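Local coordinates for nitrite oxidoreductase subunit C (Kuenenia stuttgartiensis, PDB 7B04), which binds heme b and calcium and probably carries electrons as a subunit of the nitrite oxidoreductase complex, at residues E47-Y53 against P313-I319. Residues are numbered along the deposited sequence; the frame is centred on the assembly and turned at random. Where two conformers were deposited one is given.
Sequences EVLNVKY and PLSLERI
Extended throughout (phi -75 to -105°, psi 109 to 139°), residues 47-53 run parallel to residues 313-316, the C-terminal end of strand 306-316, axes 4.8 Å apart at 19°; Leu49 faces Leu314, Asn50 Ser315 and Val51 Leu316. Val48 rests CG2 on Pro313 CB (3.7 Å). Leu49 and Val51 each form backbone hydrogen bonds (160-174°) to the residues flanking their partner: Leu49 N-Pro313 O (3.0 Å), Ser315 N-Leu49 O (2.9 Å), Val51 N-Ser315 O (2.8 Å), Glu317 N-Val51 O (3.2 Å). Leu49 (chi1 t) puts CD1 3.5 Å from Leu314 CD1 on the buried face. Opposite, Asn50 ND2 makes a weak hydrogen bond (116°) to Glu317 OE2 (2.7 Å). Val51 (chi1 t) sets CG2 3.4 Å from Leu314 CD1. Glu317 OE1 replaces a backbone acceptor in a weak hydrogen bond from Tyr53 N (3.3 Å). Tyr53 (chi1 t) lays its ring face on Ile319 CA (CH-pi, 4.0 Å to centroid). In this ethylbenzene dehydrogenase-family mixed sheet, away from heme and calcium sites, strand 49-53 lies between 97-104 and 306-316, parallel to both, while 306-316 pairs antiparallel with 286-294.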
loop_
_atom_site.group_PDB
_atom_site.type_symbol
_atom_site.label_atom_id
_atom_site.label_comp_id
_atom_site.label_asym_id
_atom_site.label_seq_id
_atom_site.Cartn_x
_atom_site.Cartn_y
_atom_site.Cartn_z
ATOM N N GLU C 47 -5.521 -65.466 20.306
ATOM C CA GLU C 47 -6.710 -65.710 19.502
ATOM C C GLU C 47 -6.390 -65.492 18.030
ATOM O O GLU C 47 -5.743 -64.509 17.658
ATOM C CB GLU C 47 -7.867 -64.812 19.941
ATOM C CG GLU C 47 -9.209 -65.228 19.350
ATOM C CD GLU C 47 -10.370 -64.428 19.906
ATOM O OE1 GLU C 47 -11.532 -64.798 19.633
ATOM O OE2 GLU C 47 -10.121 -63.434 20.620
ATOM N N VAL C 48 -6.872 -66.401 17.189
ATOM C CA VAL C 48 -6.535 -66.413 15.771
ATOM C C VAL C 48 -7.710 -65.887 14.963
ATOM O O VAL C 48 -8.872 -66.213 15.236
ATOM C CB VAL C 48 -6.147 -67.834 15.316
ATOM C CG1 VAL C 48 -5.894 -67.877 13.812
ATOM C CG2 VAL C 48 -4.921 -68.318 16.080
ATOM N N LEU C 49 -7.399 -65.077 13.954
ATOM C CA LEU C 49 -8.392 -64.565 13.023
ATOM C C LEU C 49 -8.454 -65.530 11.846
ATOM O O LEU C 49 -7.466 -65.704 11.124
ATOM C CB LEU C 49 -8.024 -63.151 12.571
ATOM C CG LEU C 49 -9.044 -62.285 11.822
ATOM C CD1 LEU C 49 -9.033 -62.595 10.343
ATOM C CD2 LEU C 49 -10.443 -62.454 12.390
ATOM N N ASN C 50 -9.609 -66.156 11.658
ATOM C CA ASN C 50 -9.794 -67.161 10.623
ATOM C C ASN C 50 -10.539 -66.544 9.447
ATOM O O ASN C 50 -11.627 -65.984 9.619
ATOM C CB ASN C 50 -10.561 -68.362 11.178
ATOM C CG ASN C 50 -10.539 -69.554 10.246
ATOM O OD1 ASN C 50 -9.825 -69.563 9.245
ATOM N ND2 ASN C 50 -11.331 -70.569 10.572
ATOM N N VAL C 51 -9.955 -66.651 8.256
ATOM C CA VAL C 51 -10.583 -66.153 7.039
ATOM C C VAL C 51 -11.442 -67.284 6.489
ATOM O O VAL C 51 -10.924 -68.291 6.000
ATOM C CB VAL C 51 -9.541 -65.692 6.013
ATOM C CG1 VAL C 51 -10.225 -65.130 4.790
ATOM C CG2 VAL C 51 -8.628 -64.658 6.616
ATOM N N LYS C 52 -12.758 -67.120 6.581
ATOM C CA LYS C 52 -13.688 -68.160 6.167
ATOM C C LYS C 52 -13.833 -68.172 4.651
ATOM O O LYS C 52 -14.005 -67.120 4.027
ATOM C CB LYS C 52 -15.047 -67.948 6.832
ATOM C CG LYS C 52 -16.040 -69.060 6.560
ATOM C CD LYS C 52 -17.295 -68.886 7.391
ATOM C CE LYS C 52 -18.365 -69.882 6.985
ATOM N NZ LYS C 52 -17.963 -71.282 7.289
ATOM N N TYR C 53 -13.760 -69.361 4.059
ATOM C CA TYR C 53 -13.958 -69.494 2.623
ATOM C C TYR C 53 -15.444 -69.491 2.279
ATOM O O TYR C 53 -16.216 -70.294 2.814
ATOM C CB TYR C 53 -13.310 -70.776 2.108
ATOM C CG TYR C 53 -13.704 -71.067 0.686
ATOM C CD1 TYR C 53 -13.169 -70.332 -0.362
ATOM C CD2 TYR C 53 -14.639 -72.049 0.394
ATOM C CE1 TYR C 53 -13.539 -70.582 -1.665
ATOM C CE2 TYR C 53 -15.016 -72.303 -0.906
ATOM C CZ TYR C 53 -14.462 -71.568 -1.931
ATOM O OH TYR C 53 -14.834 -71.818 -3.228
ATOM N N PRO C 313 -2.416 -63.455 15.118
ATOM C CA PRO C 313 -2.324 -64.541 14.138
ATOM C C PRO C 313 -3.481 -64.497 13.155
ATOM O O PRO C 313 -4.597 -64.090 13.485
ATOM C CB PRO C 313 -2.381 -65.808 15.001
ATOM C CG PRO C 313 -2.014 -65.358 16.372
ATOM C CD PRO C 313 -2.560 -63.967 16.489
ATOM N N LEU C 314 -3.195 -64.930 11.931
ATOM C CA LEU C 314 -4.182 -64.956 10.862
ATOM C C LEU C 314 -4.051 -66.277 10.125
ATOM O O LEU C 314 -2.938 -66.680 9.780
ATOM C CB LEU C 314 -3.970 -63.784 9.897
ATOM C CG LEU C 314 -4.625 -63.924 8.527
ATOM C CD1 LEU C 314 -6.075 -63.558 8.655
ATOM C CD2 LEU C 314 -3.947 -63.042 7.496
ATOM N N SER C 315 -5.177 -66.948 9.887
ATOM C CA SER C 315 -5.194 -68.201 9.144
ATOM C C SER C 315 -6.208 -68.121 8.014
ATOM O O SER C 315 -7.311 -67.597 8.194
ATOM C CB SER C 315 -5.525 -69.388 10.058
ATOM O OG SER C 315 -5.611 -70.591 9.315
ATOM N N LEU C 316 -5.830 -68.640 6.850
ATOM C CA LEU C 316 -6.712 -68.720 5.694
ATOM C C LEU C 316 -7.178 -70.157 5.505
ATOM O O LEU C 316 -6.360 -71.082 5.497
ATOM C CB LEU C 316 -6.012 -68.218 4.429
ATOM C CG LEU C 316 -6.042 -66.708 4.182
ATOM C CD1 LEU C 316 -5.058 -65.980 5.087
ATOM C CD2 LEU C 316 -5.761 -66.401 2.721
ATOM N N GLU C 317 -8.487 -70.338 5.359
ATOM C CA GLU C 317 -9.040 -71.656 5.092
ATOM C C GLU C 317 -8.732 -72.089 3.659
ATOM O O GLU C 317 -8.491 -71.268 2.769
ATOM C CB GLU C 317 -10.554 -71.657 5.313
ATOM C CG GLU C 317 -11.010 -72.251 6.634
ATOM C CD GLU C 317 -12.361 -71.718 7.072
ATOM O OE1 GLU C 317 -13.320 -71.803 6.275
ATOM O OE2 GLU C 317 -12.466 -71.217 8.212
ATOM N N ARG C 318 -8.752 -73.401 3.441
ATOM C CA ARG C 318 -8.583 -73.935 2.100
ATOM C C ARG C 318 -9.864 -73.748 1.289
ATOM O O ARG C 318 -10.946 -73.510 1.832
ATOM C CB ARG C 318 -8.199 -75.415 2.150
ATOM C CG ARG C 318 -6.775 -75.676 2.618
ATOM C CD ARG C 318 -6.707 -76.905 3.510
ATOM N NE ARG C 318 -5.349 -77.174 3.974
ATOM C CZ ARG C 318 -4.823 -76.665 5.084
ATOM N NH1 ARG C 318 -3.579 -76.965 5.428
ATOM N NH2 ARG C 318 -5.542 -75.856 5.850
ATOM N N ILE C 319 -9.729 -73.861 -0.028
ATOM C CA ILE C 319 -10.860 -73.670 -0.927
ATOM C C ILE C 319 -11.634 -74.977 -1.030
ATOM O O ILE C 319 -11.048 -76.046 -1.240
ATOM C CB ILE C 319 -10.385 -73.200 -2.311
ATOM C CG1 ILE C 319 -9.684 -71.844 -2.211
ATOM C CG2 ILE C 319 -11.553 -73.136 -3.288
ATOM C CD1 ILE C 319 -8.955 -71.448 -3.476
#